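Kelch repeat and BTB domain-containing protein A55 (Vaccinia virus WR, PDB 6I2M) probably serves as a substrate-specific adapter of CUL3-containing E3 ubiquitin ligases, directing host proteins to ubiquitination and proteasomal degradation. Local coordinates at residues A[9-14]-A[78-83]; A[21-26]-A[32-37]; A[122-127]-A[156-161]; A[141-146]-A[168-173]. All blocks are in the same frame, centred on the assembly; numbering follows the deposited sequence.

How the interactions relate
Interactions 1 and 2 lie in the BTB part of the chain and touch through Y80 and H35; interaction 2 is nested within the loop that interaction 1 closes, and both meet the second subunit. Interactions 3 and 4 lie on the opposite side of the chain's centre, in the helical BACK region; the two touch where helices 120-132 and 136-147, which carry their first segments, pack together. Centres of 1 and 3 are about 37 Å apart. Chemistry follows location: the buried hairpin of interaction 2 is knit by backbone bonds and two polar side-chain bonds, whereas the partly buried contacts 1, 3 and 4 rely mainly on van der Waals packing, with cation-pi added in 4.

Interaction 1: residues A[9-14]-A[78-83]; sequences AVINGF and YIYGIP
N12 directs its amide at the other segment by setting CG anti to the backbone N (chi1 -172°), while Y80 lays its ring against the helix by holding CG beside its own backbone N (chi1 -73°). The two flat groups are inclined by 41°. OD1 of N12 comes to 3.6 Å from CB of Y80, and CD2 of Y80 reaches CA of N12 at 3.8 Å, so the ring also touches the helix backbone. Further along the ring, CE2 of Y80 meets CG2 of I11 at 3.7 Å, the two side chains crossing at about a right angle. The branched I11 suits this place because it can serve two neighbours: CG2 supports the tyrosine, and the residue also packs on L37 of the second subunit. Helix 4-17 is the N-terminal helix of a BTB domain, and here it meets the chain just where helix 69-79 ends, Y80 being the first residue to depart from helical backbone angles. A tyrosine fits this exit, since its ring is buried under the helix while OH hydrogen-bonds H35 ND1; R15 adds a cation-pi contact to the ring and a weak hydrogen bond to N12 OD1. At the more exposed margin, CD1 of I82 touches ND2 of N12 at 3.6 Å, an ordinary van der Waals contact between a methyl and the amide nitrogen.

Interaction 2: residues A[21-26]-A[32-37]; sequences CDISIV and INAHKL
In a sulfur-aromatic contact, C21 SG lies over one face of the H35 ring, 4.2 Å from the centroid and 27° off the normal; NE2 bonds R19 O, and ND1 is held by Y80. D22, its CG between the backbone N and carbonyl carbon (chi1 62°), brings its carboxylate to K36: OD1 accepts the N-H on its syn side, K36 N lying 3.0 Å from it and 29° out of plane, and OD2 rests 3.4 Å from K36 CD. H35 is at the N-cap position, so K36 N belongs to the first turn of helix 36-42, where N-H groups lack helical acceptors; D22 supplies one, its charge probably favourable to the helix dipole. Above the N33 amide, S24 OG donates to OD1 at 2.8 Å. The backbone forms an antiparallel beta hairpin, strands 23-27 and 30-34, in the BTB sheet: I25 and I32 exchange two bonds, and A34 N gives one to I23 O at 3.0 Å. A classic beta bulge ends this ladder, D22 and I23 both facing A34 and bonding its O only weakly. I23, I25, I32 and A34 share one face, apolar to pack on L39 and helix 69-79; S24 and N33 occupy the other.

Interaction 3: residues A[122-127]-A[156-161]; sequences NCIDFY and DENFKY
I124 makes a small, mainly apolar packing contact between helix 120-132 and the loop of residues 156-161, which leads from helix 150-153 to helix 164-171. Its side chain points at the loop, and its two branches reach different parts of it. With CG1 trans to the backbone N (chi1 -171°), the longer branch stretches forward until CD1 lies 3.8 Å from F159 N; the same methyl sits at the edge of the F159 ring, near its plane, 4.2 Å from CD1 of that ring. The shorter branch faces the polar start of the loop: CG2 touches N158 CB at 3.7 Å and D156 OD2 at 3.6 Å. A beta-branched isoleucine suits the place because its two arms can fill both sites from one helical position. The D156 and I124 side chains run past each other in opposite directions, and N158 ND2 offers D156 OD2 a weak hydrogen bond of 3.5 Å, which ties D156 and N158 weakly to each other beside the methyl. F159 is turned away from the helix, its ring meeting W191 edge-to-face, so I124 reaches just one margin of it. L153 and L162 add further apolar contacts to I124, while D125 beside it makes a salt bridge with K92. Such helix-to-loop packing belongs to the all-helical BACK domain, which follows the BTB domain in BTB-Kelch proteins.

Interaction 4: residues A[141-146]-A[168-173]; sequences ASFNTI and IKILSD
The nearest CA atoms are those of F143 and I170, 7.7 Å apart, where helix 136-147 faces the last turn of helix 164-171 just before S172 departs from helical angles. F143 bridges most of that space: its ring stands away from the helix with CG trans to the backbone N (chi1 -175°). K169 runs alongside the CE1-CZ side of the ring, CG 3.7 Å from F143 CE1, and CE comes over one face. NZ ends off-centre, 5.0 Å from the ring centroid and 26° off the normal, a cation-pi contact; the charge also has a salt bridge to E139. Lysine suits this exposed position because its methylenes line the edge of the ring and carry NZ round toward its face and to the acid. The ring's tip meets the backbone, F143 CZ coming 3.3 Å from K169 O, with K169 C at the ring edge. On the buried side, I170 places CG1 3.7 Å from F143 CE1 and CD1 3.9 Å from I146 CG2, the two isoleucines crossing at about a right angle. Around this pair, Y127 of helix 120-132 touches both I146 and K169, and helix 150-153 contributes L153 against I146 and I150 against I170.

Interaction 1: residues A[9-14]-A[78-83]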
loop_
_atom_site.group_PDB
_atom_site.type_symbol
_atom_site.label_atom_id
_atom_site.label_comp_id
_atom_site.label_asym_id
_atom_site.label_seq_id
_atom_site.Cartn_x
_atom_site.Cartn_y
_atom_site.Cartn_z
ATOM N N ALA A 9 2.341 -1.654 -6.228
ATOM C CA ALA A 9 2.946 -1.791 -7.554
ATOM C C ALA A 9 2.162 -2.783 -8.418
ATOM O O ALA A 9 2.038 -2.569 -9.626
ATOM C CB ALA A 9 4.395 -2.236 -7.425
ATOM N N VAL A 10 1.622 -3.854 -7.795
ATOM C CA VAL A 10 0.812 -4.881 -8.467
ATOM C C VAL A 10 -0.580 -4.296 -8.782
ATOM O O VAL A 10 -1.118 -4.552 -9.863
ATOM C CB VAL A 10 0.741 -6.220 -7.671
ATOM C CG1 VAL A 10 0.082 -7.324 -8.496
ATOM C CG2 VAL A 10 2.126 -6.671 -7.212
ATOM N N ILE A 11 -1.136 -3.483 -7.849
ATOM C CA ILE A 11 -2.431 -2.795 -7.984
ATOM C C ILE A 11 -2.349 -1.769 -9.134
ATOM O O ILE A 11 -3.281 -1.682 -9.940
ATOM C CB ILE A 11 -2.902 -2.187 -6.622
ATOM C CG1 ILE A 11 -3.192 -3.305 -5.591
ATOM C CG2 ILE A 11 -4.126 -1.264 -6.784
ATOM C CD1 ILE A 11 -3.153 -2.876 -4.117
ATOM N N ASN A 12 -1.211 -1.044 -9.236
ATOM C CA ASN A 12 -0.945 -0.074 -10.308
ATOM C C ASN A 12 -0.773 -0.801 -11.648
ATOM O O ASN A 12 -1.093 -0.238 -12.694
ATOM C CB ASN A 12 0.287 0.782 -9.986
ATOM C CG ASN A 12 0.532 1.933 -10.941
ATOM O OD1 ASN A 12 -0.365 2.721 -11.269
ATOM N ND2 ASN A 12 1.769 2.063 -11.395
ATOM N N GLY A 13 -0.283 -2.042 -11.585
ATOM C CA GLY A 13 -0.110 -2.920 -12.738
ATOM C C GLY A 13 -1.449 -3.402 -13.259
ATOM O O GLY A 13 -1.624 -3.555 -14.470
ATOM N N PHE A 14 -2.411 -3.632 -12.333
ATOM C CA PHE A 14 -3.783 -4.044 -12.635
ATOM C C PHE A 14 -4.558 -2.858 -13.223
ATOM O O PHE A 14 -5.409 -3.054 -14.090
ATOM C CB PHE A 14 -4.505 -4.551 -11.368
ATOM C CG PHE A 14 -4.050 -5.860 -10.755
ATOM C CD1 PHE A 14 -3.700 -6.942 -11.557
ATOM C CD2 PHE A 14 -4.068 -6.042 -9.377
ATOM C CE1 PHE A 14 -3.310 -8.159 -10.987
ATOM C CE2 PHE A 14 -3.688 -7.261 -8.810
ATOM C CZ PHE A 14 -3.314 -8.313 -9.618
ATOM N N TYR A 78 0.023 9.574 -7.878
ATOM C CA TYR A 78 0.536 9.789 -6.523
ATOM C C TYR A 78 -0.198 8.890 -5.517
ATOM O O TYR A 78 0.434 8.414 -4.571
ATOM C CB TYR A 78 0.455 11.273 -6.119
ATOM C CG TYR A 78 1.064 11.570 -4.765
ATOM C CD1 TYR A 78 2.445 11.619 -4.594
ATOM C CD2 TYR A 78 0.259 11.806 -3.654
ATOM C CE1 TYR A 78 3.010 11.883 -3.349
ATOM C CE2 TYR A 78 0.814 12.071 -2.403
ATOM C CZ TYR A 78 2.191 12.114 -2.255
ATOM O OH TYR A 78 2.744 12.382 -1.026
ATOM N N ILE A 79 -1.519 8.650 -5.731
ATOM C CA ILE A 79 -2.353 7.758 -4.903
ATOM C C ILE A 79 -1.802 6.326 -5.067
ATOM O O ILE A 79 -1.735 5.574 -4.093
ATOM C CB ILE A 79 -3.876 7.890 -5.247
ATOM C CG1 ILE A 79 -4.414 9.288 -4.868
ATOM C CG2 ILE A 79 -4.720 6.802 -4.568
ATOM C CD1 ILE A 79 -5.645 9.783 -5.653
ATOM N N TYR A 80 -1.346 5.993 -6.294
ATOM C CA TYR A 80 -0.719 4.717 -6.635
ATOM C C TYR A 80 0.805 4.781 -6.344
ATOM O O TYR A 80 1.263 5.732 -5.705
ATOM C CB TYR A 80 -1.048 4.320 -8.090
ATOM C CG TYR A 80 -2.479 3.855 -8.281
ATOM C CD1 TYR A 80 -3.510 4.768 -8.483
ATOM C CD2 TYR A 80 -2.799 2.500 -8.274
ATOM C CE1 TYR A 80 -4.828 4.347 -8.650
ATOM C CE2 TYR A 80 -4.114 2.067 -8.452
ATOM C CZ TYR A 80 -5.125 2.995 -8.642
ATOM O OH TYR A 80 -6.423 2.581 -8.816
ATOM N N GLY A 81 1.560 3.773 -6.784
ATOM C CA GLY A 81 2.994 3.661 -6.522
ATOM C C GLY A 81 3.957 4.584 -7.249
ATOM O O GLY A 81 5.163 4.323 -7.231
ATOM N N ILE A 82 3.463 5.678 -7.870
ATOM C CA ILE A 82 4.308 6.627 -8.613
ATOM C C ILE A 82 4.572 7.920 -7.798
ATOM O O ILE A 82 3.610 8.575 -7.389
ATOM C CB ILE A 82 3.741 6.911 -10.041
ATOM C CG1 ILE A 82 3.558 5.602 -10.846
ATOM C CG2 ILE A 82 4.616 7.913 -10.817
ATOM C CD1 ILE A 82 2.345 5.583 -11.784
ATOM N N PRO A 83 5.852 8.312 -7.559
ATOM C CA PRO A 83 6.110 9.554 -6.805
ATOM C C PRO A 83 5.863 10.804 -7.647
ATOM O O PRO A 83 6.071 10.781 -8.863
ATOM C CB PRO A 83 7.586 9.433 -6.389
ATOM C CG PRO A 83 8.054 8.086 -6.880
ATOM C CD PRO A 83 7.118 7.670 -7.963
#

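Interaction 2: residues A[21-26]-A[32-37]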
loop_
_atom_site.group_PDB
_atom_site.type_symbol
_atom_site.label_atom_id
_atom_site.label_comp_id
_atom_site.label_asym_id
_atom_site.label_seq_id
_atom_site.Cartn_x
_atom_site.Cartn_y
_atom_site.Cartn_z
ATOM N N CYS A 21 -10.940 -2.558 -12.310
ATOM C CA CYS A 21 -11.347 -1.160 -12.471
ATOM C C CYS A 21 -12.866 -1.010 -12.478
ATOM O O CYS A 21 -13.541 -1.492 -13.392
ATOM C CB CYS A 21 -10.708 -0.539 -13.710
ATOM S SG CYS A 21 -8.952 -0.139 -13.518
ATOM N N ASP A 22 -13.399 -0.371 -11.425
ATOM C CA ASP A 22 -14.835 -0.173 -11.239
ATOM C C ASP A 22 -15.258 1.311 -11.235
ATOM O O ASP A 22 -16.406 1.620 -10.904
ATOM C CB ASP A 22 -15.322 -0.918 -9.977
ATOM C CG ASP A 22 -14.717 -0.474 -8.654
ATOM O OD1 ASP A 22 -13.536 -0.058 -8.643
ATOM O OD2 ASP A 22 -15.418 -0.565 -7.625
ATOM N N ILE A 23 -14.347 2.221 -11.650
ATOM C CA ILE A 23 -14.615 3.661 -11.723
ATOM C C ILE A 23 -13.791 4.340 -12.837
ATOM O O ILE A 23 -12.666 3.923 -13.129
ATOM C CB ILE A 23 -14.471 4.364 -10.331
ATOM C CG1 ILE A 23 -15.117 5.770 -10.309
ATOM C CG2 ILE A 23 -13.031 4.402 -9.817
ATOM C CD1 ILE A 23 -16.625 5.773 -10.284
ATOM N N SER A 24 -14.382 5.375 -13.463
ATOM C CA SER A 24 -13.776 6.164 -14.534
ATOM C C SER A 24 -13.967 7.663 -14.271
ATOM O O SER A 24 -15.074 8.098 -13.940
ATOM C CB SER A 24 -14.373 5.785 -15.888
ATOM O OG SER A 24 -14.244 4.400 -16.165
ATOM N N ILE A 25 -12.882 8.443 -14.404
ATOM C CA ILE A 25 -12.897 9.895 -14.206
ATOM C C ILE A 25 -12.841 10.588 -15.571
ATOM O O ILE A 25 -11.924 10.337 -16.356
ATOM C CB ILE A 25 -11.794 10.365 -13.211
ATOM C CG1 ILE A 25 -12.021 9.742 -11.814
ATOM C CG2 ILE A 25 -11.734 11.900 -13.116
ATOM C CD1 ILE A 25 -10.764 9.446 -11.019
ATOM N N VAL A 26 -13.844 11.438 -15.850
ATOM C CA VAL A 26 -13.984 12.167 -17.110
ATOM C C VAL A 26 -13.687 13.662 -16.938
ATOM O O VAL A 26 -14.351 14.350 -16.158
ATOM C CB VAL A 26 -15.363 11.894 -17.783
ATOM C CG1 VAL A 26 -15.590 12.789 -19.000
ATOM C CG2 VAL A 26 -15.501 10.426 -18.173
ATOM N N ILE A 32 -9.730 8.442 -17.269
ATOM C CA ILE A 32 -8.777 7.767 -16.377
ATOM C C ILE A 32 -9.519 6.663 -15.616
ATOM O O ILE A 32 -10.460 6.955 -14.875
ATOM C CB ILE A 32 -8.037 8.738 -15.401
ATOM C CG1 ILE A 32 -7.477 9.990 -16.117
ATOM C CG2 ILE A 32 -6.930 7.998 -14.625
ATOM C CD1 ILE A 32 -7.441 11.256 -15.249
ATOM N N ASN A 33 -9.093 5.401 -15.803
ATOM C CA ASN A 33 -9.686 4.238 -15.144
ATOM C C ASN A 33 -8.922 3.885 -13.869
ATOM O O ASN A 33 -7.695 3.760 -13.897
ATOM C CB ASN A 33 -9.759 3.041 -16.096
ATOM C CG ASN A 33 -10.782 3.198 -17.193
ATOM O OD1 ASN A 33 -11.988 3.022 -16.984
ATOM N ND2 ASN A 33 -10.324 3.525 -18.391
ATOM N N ALA A 34 -9.650 3.744 -12.749
ATOM C CA ALA A 34 -9.082 3.418 -11.440
ATOM C C ALA A 34 -10.020 2.525 -10.607
ATOM O O ALA A 34 -11.019 2.021 -11.129
ATOM C CB ALA A 34 -8.750 4.701 -10.684
ATOM N N HIS A 35 -9.680 2.319 -9.321
ATOM C CA HIS A 35 -10.451 1.510 -8.375
ATOM C C HIS A 35 -11.076 2.415 -7.305
ATOM O O HIS A 35 -10.400 3.318 -6.801
ATOM C CB HIS A 35 -9.557 0.436 -7.730
ATOM C CG HIS A 35 -8.789 -0.380 -8.725
ATOM N ND1 HIS A 35 -7.635 0.104 -9.316
ATOM C CD2 HIS A 35 -9.039 -1.618 -9.207
ATOM C CE1 HIS A 35 -7.221 -0.851 -10.133
ATOM N NE2 HIS A 35 -8.036 -1.905 -10.104
ATOM N N LYS A 36 -12.366 2.177 -6.979
ATOM C CA LYS A 36 -13.148 2.936 -5.988
ATOM C C LYS A 36 -12.504 2.968 -4.601
ATOM O O LYS A 36 -12.488 4.019 -3.960
ATOM C CB LYS A 36 -14.577 2.378 -5.876
ATOM C CG LYS A 36 -15.513 2.826 -6.984
ATOM C CD LYS A 36 -16.929 2.353 -6.712
ATOM C CE LYS A 36 -17.854 2.625 -7.868
ATOM N NZ LYS A 36 -19.243 2.196 -7.566
ATOM N N LEU A 37 -11.986 1.812 -4.149
ATOM C CA LEU A 37 -11.343 1.605 -2.851
ATOM C C LEU A 37 -10.038 2.401 -2.693
ATOM O O LEU A 37 -9.830 3.018 -1.646
ATOM C CB LEU A 37 -11.110 0.092 -2.646
ATOM C CG LEU A 37 -10.224 -0.365 -1.489
ATOM C CD1 LEU A 37 -10.974 -0.338 -0.165
ATOM C CD2 LEU A 37 -9.697 -1.749 -1.752
#

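Interaction 3: residues A[122-127]-A[156-161]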
loop_
_atom_site.group_PDB
_atom_site.type_symbol
_atom_site.label_atom_id
_atom_site.label_comp_id
_atom_site.label_asym_id
_atom_site.label_seq_id
_atom_site.Cartn_x
_atom_site.Cartn_y
_atom_site.Cartn_z
ATOM N N ASN A 122 9.587 33.744 -7.427
ATOM C CA ASN A 122 8.406 32.907 -7.205
ATOM C C ASN A 122 7.348 33.542 -6.299
ATOM O O ASN A 122 6.169 33.526 -6.654
ATOM C CB ASN A 122 8.812 31.527 -6.663
ATOM C CG ASN A 122 9.703 30.714 -7.575
ATOM O OD1 ASN A 122 9.582 30.734 -8.807
ATOM N ND2 ASN A 122 10.615 29.960 -6.981
ATOM N N CYS A 123 7.771 34.088 -5.132
ATOM C CA CYS A 123 6.929 34.705 -4.091
ATOM C C CYS A 123 5.876 35.685 -4.619
ATOM O O CYS A 123 4.754 35.704 -4.108
ATOM C CB CYS A 123 7.795 35.359 -3.019
ATOM S SG CYS A 123 8.765 36.774 -3.605
ATOM N N ILE A 124 6.249 36.498 -5.623
ATOM C CA ILE A 124 5.394 37.495 -6.273
ATOM C C ILE A 124 4.158 36.834 -6.937
ATOM O O ILE A 124 3.064 37.399 -6.881
ATOM C CB ILE A 124 6.237 38.396 -7.235
ATOM C CG1 ILE A 124 5.423 39.595 -7.769
ATOM C CG2 ILE A 124 6.912 37.603 -8.371
ATOM C CD1 ILE A 124 6.198 40.893 -7.814
ATOM N N ASP A 125 4.330 35.619 -7.494
ATOM C CA ASP A 125 3.275 34.845 -8.148
ATOM C C ASP A 125 2.456 34.015 -7.151
ATOM O O ASP A 125 1.238 33.905 -7.313
ATOM C CB ASP A 125 3.878 33.949 -9.248
ATOM C CG ASP A 125 2.877 33.141 -10.054
ATOM O OD1 ASP A 125 1.851 33.717 -10.483
ATOM O OD2 ASP A 125 3.129 31.938 -10.275
ATOM N N PHE A 126 3.119 33.434 -6.127
ATOM C CA PHE A 126 2.479 32.598 -5.108
ATOM C C PHE A 126 1.568 33.368 -4.140
ATOM O O PHE A 126 0.697 32.750 -3.523
ATOM C CB PHE A 126 3.514 31.757 -4.340
ATOM C CG PHE A 126 4.020 30.561 -5.112
ATOM C CD1 PHE A 126 3.221 29.438 -5.292
ATOM C CD2 PHE A 126 5.300 30.553 -5.651
ATOM C CE1 PHE A 126 3.687 28.336 -6.014
ATOM C CE2 PHE A 126 5.768 29.447 -6.369
ATOM C CZ PHE A 126 4.959 28.345 -6.544
ATOM N N TYR A 127 1.750 34.700 -4.015
ATOM C CA TYR A 127 0.919 35.539 -3.145
ATOM C C TYR A 127 -0.476 35.744 -3.741
ATOM O O TYR A 127 -1.467 35.557 -3.034
ATOM C CB TYR A 127 1.605 36.884 -2.836
ATOM C CG TYR A 127 0.721 37.886 -2.121
ATOM C CD1 TYR A 127 0.514 37.812 -0.748
ATOM C CD2 TYR A 127 0.101 38.919 -2.820
ATOM C CE1 TYR A 127 -0.304 38.728 -0.087
ATOM C CE2 TYR A 127 -0.725 39.837 -2.172
ATOM C CZ TYR A 127 -0.920 39.742 -0.804
ATOM O OH TYR A 127 -1.724 40.651 -0.160
ATOM N N ASP A 156 10.635 43.947 -11.361
ATOM C CA ASP A 156 10.262 42.615 -11.853
ATOM C C ASP A 156 9.027 42.664 -12.769
ATOM O O ASP A 156 8.204 43.574 -12.646
ATOM C CB ASP A 156 10.037 41.653 -10.667
ATOM C CG ASP A 156 9.944 40.180 -11.023
ATOM O OD1 ASP A 156 10.917 39.643 -11.597
ATOM O OD2 ASP A 156 8.904 39.559 -10.709
ATOM N N GLU A 157 8.918 41.687 -13.693
ATOM C CA GLU A 157 7.834 41.552 -14.675
ATOM C C GLU A 157 6.454 41.328 -14.042
ATOM O O GLU A 157 5.474 41.920 -14.498
ATOM C CB GLU A 157 8.140 40.410 -15.662
ATOM C CG GLU A 157 9.299 40.678 -16.607
ATOM C CD GLU A 157 9.666 39.501 -17.490
ATOM O OE1 GLU A 157 8.898 39.200 -18.433
ATOM O OE2 GLU A 157 10.726 38.881 -17.243
ATOM N N ASN A 158 6.383 40.475 -12.999
ATOM C CA ASN A 158 5.149 40.099 -12.299
ATOM C C ASN A 158 4.591 41.171 -11.336
ATOM O O ASN A 158 3.520 40.963 -10.760
ATOM C CB ASN A 158 5.337 38.764 -11.563
ATOM C CG ASN A 158 5.772 37.613 -12.441
ATOM O OD1 ASN A 158 5.036 37.148 -13.319
ATOM N ND2 ASN A 158 6.980 37.121 -12.212
ATOM N N PHE A 159 5.297 42.311 -11.181
ATOM C CA PHE A 159 4.906 43.416 -10.296
ATOM C C PHE A 159 3.590 44.100 -10.686
ATOM O O PHE A 159 2.880 44.596 -9.807
ATOM C CB PHE A 159 6.045 44.441 -10.176
ATOM C CG PHE A 159 5.893 45.448 -9.058
ATOM C CD1 PHE A 159 5.942 45.048 -7.726
ATOM C CD2 PHE A 159 5.735 46.799 -9.336
ATOM C CE1 PHE A 159 5.803 45.979 -6.694
ATOM C CE2 PHE A 159 5.610 47.730 -8.301
ATOM C CZ PHE A 159 5.632 47.314 -6.989
ATOM N N LYS A 160 3.264 44.116 -11.992
ATOM C CA LYS A 160 2.047 44.723 -12.542
ATOM C C LYS A 160 0.754 43.990 -12.139
ATOM O O LYS A 160 -0.306 44.616 -12.085
ATOM C CB LYS A 160 2.145 44.879 -14.076
ATOM C CG LYS A 160 2.414 43.579 -14.842
ATOM C CD LYS A 160 2.532 43.815 -16.338
ATOM C CE LYS A 160 2.805 42.533 -17.083
ATOM N NZ LYS A 160 2.863 42.750 -18.551
ATOM N N TYR A 161 0.848 42.674 -11.858
ATOM C CA TYR A 161 -0.289 41.827 -11.483
ATOM C C TYR A 161 -0.780 42.038 -10.042
ATOM O O TYR A 161 -1.908 41.644 -9.731
ATOM C CB TYR A 161 0.020 40.342 -11.750
ATOM C CG TYR A 161 0.343 40.036 -13.197
ATOM C CD1 TYR A 161 -0.669 39.868 -14.138
ATOM C CD2 TYR A 161 1.660 39.905 -13.624
ATOM C CE1 TYR A 161 -0.378 39.591 -15.473
ATOM C CE2 TYR A 161 1.965 39.623 -14.956
ATOM C CZ TYR A 161 0.942 39.469 -15.878
ATOM O OH TYR A 161 1.236 39.192 -17.191
#

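Interaction 4: residues A[141-146]-A[168-173]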
loop_
_atom_site.group_PDB
_atom_site.type_symbol
_atom_site.label_atom_id
_atom_site.label_comp_id
_atom_site.label_asym_id
_atom_site.label_seq_id
_atom_site.Cartn_x
_atom_site.Cartn_y
_atom_site.Cartn_z
ATOM N N ALA A 141 3.600 33.578 4.100
ATOM C CA ALA A 141 4.981 33.252 3.728
ATOM C C ALA A 141 5.453 33.990 2.471
ATOM O O ALA A 141 6.588 34.470 2.442
ATOM C CB ALA A 141 5.135 31.752 3.550
ATOM N N SER A 142 4.585 34.079 1.440
ATOM C CA SER A 142 4.868 34.776 0.183
ATOM C C SER A 142 4.925 36.281 0.420
ATOM O O SER A 142 5.711 36.966 -0.229
ATOM C CB SER A 142 3.811 34.450 -0.867
ATOM O OG SER A 142 3.773 33.061 -1.150
ATOM N N PHE A 143 4.100 36.784 1.367
ATOM C CA PHE A 143 4.037 38.188 1.773
ATOM C C PHE A 143 5.358 38.592 2.436
ATOM O O PHE A 143 5.888 39.660 2.127
ATOM C CB PHE A 143 2.854 38.410 2.731
ATOM C CG PHE A 143 2.592 39.837 3.149
ATOM C CD1 PHE A 143 1.837 40.686 2.348
ATOM C CD2 PHE A 143 3.052 40.317 4.369
ATOM C CE1 PHE A 143 1.577 42.000 2.745
ATOM C CE2 PHE A 143 2.795 41.633 4.764
ATOM C CZ PHE A 143 2.058 42.466 3.949
ATOM N N ASN A 144 5.896 37.724 3.323
ATOM C CA ASN A 144 7.166 37.941 4.023
ATOM C C ASN A 144 8.350 37.928 3.052
ATOM O O ASN A 144 9.277 38.724 3.214
ATOM C CB ASN A 144 7.370 36.898 5.132
ATOM C CG ASN A 144 6.386 36.980 6.278
ATOM O OD1 ASN A 144 6.005 38.061 6.746
ATOM N ND2 ASN A 144 5.963 35.824 6.768
ATOM N N THR A 145 8.306 37.038 2.037
ATOM C CA THR A 145 9.348 36.900 1.013
ATOM C C THR A 145 9.290 38.082 0.017
ATOM O O THR A 145 10.323 38.445 -0.546
ATOM C CB THR A 145 9.302 35.504 0.367
ATOM O OG1 THR A 145 9.112 34.525 1.389
ATOM C CG2 THR A 145 10.573 35.166 -0.408
ATOM N N ILE A 146 8.098 38.698 -0.166
ATOM C CA ILE A 146 7.920 39.881 -1.021
ATOM C C ILE A 146 8.525 41.095 -0.304
ATOM O O ILE A 146 9.278 41.852 -0.918
ATOM C CB ILE A 146 6.429 40.087 -1.442
ATOM C CG1 ILE A 146 6.092 39.218 -2.666
ATOM C CG2 ILE A 146 6.083 41.572 -1.717
ATOM C CD1 ILE A 146 4.623 38.926 -2.855
ATOM N N ILE A 168 -1.409 48.348 -0.564
ATOM C CA ILE A 168 -1.735 49.023 0.697
ATOM C C ILE A 168 -1.267 48.141 1.867
ATOM O O ILE A 168 -0.637 48.655 2.789
ATOM C CB ILE A 168 -3.250 49.403 0.774
ATOM C CG1 ILE A 168 -3.621 50.438 -0.317
ATOM C CG2 ILE A 168 -3.646 49.923 2.173
ATOM C CD1 ILE A 168 -5.106 50.454 -0.744
ATOM N N LYS A 169 -1.531 46.816 1.791
ATOM C CA LYS A 169 -1.156 45.806 2.789
ATOM C C LYS A 169 0.367 45.717 2.989
ATOM O O LYS A 169 0.821 45.549 4.123
ATOM C CB LYS A 169 -1.732 44.431 2.399
ATOM C CG LYS A 169 -1.781 43.422 3.541
ATOM C CD LYS A 169 -2.184 42.040 3.055
ATOM C CE LYS A 169 -2.116 41.017 4.160
ATOM N NZ LYS A 169 -2.452 39.655 3.669
ATOM N N ILE A 170 1.142 45.833 1.891
ATOM C CA ILE A 170 2.609 45.776 1.893
ATOM C C ILE A 170 3.217 47.014 2.590
ATOM O O ILE A 170 4.048 46.859 3.488
ATOM C CB ILE A 170 3.154 45.532 0.445
ATOM C CG1 ILE A 170 2.924 44.064 0.007
ATOM C CG2 ILE A 170 4.637 45.913 0.308
ATOM C CD1 ILE A 170 2.889 43.807 -1.520
ATOM N N LEU A 171 2.783 48.224 2.189
ATOM C CA LEU A 171 3.267 49.506 2.717
ATOM C C LEU A 171 2.663 49.901 4.080
ATOM O O LEU A 171 3.216 50.776 4.749
ATOM C CB LEU A 171 3.019 50.632 1.688
ATOM C CG LEU A 171 3.666 50.487 0.303
ATOM C CD1 LEU A 171 2.862 51.221 -0.752
ATOM C CD2 LEU A 171 5.105 50.983 0.302
ATOM N N SER A 172 1.539 49.257 4.474
ATOM C CA SER A 172 0.729 49.484 5.683
ATOM C C SER A 172 1.489 49.902 6.955
ATOM O O SER A 172 1.205 50.981 7.482
ATOM C CB SER A 172 -0.130 48.259 5.989
ATOM O OG SER A 172 -1.145 48.555 6.935
ATOM N N ASP A 173 2.414 49.061 7.463
ATOM C CA ASP A 173 3.119 49.371 8.708
ATOM C C ASP A 173 4.644 49.167 8.646
ATOM O O ASP A 173 5.361 50.136 8.397
ATOM C CB ASP A 173 2.496 48.608 9.905
ATOM C CG ASP A 173 2.080 47.165 9.645
ATOM O OD1 ASP A 173 2.658 46.530 8.730
ATOM O OD2 ASP A 173 1.188 46.667 10.364
#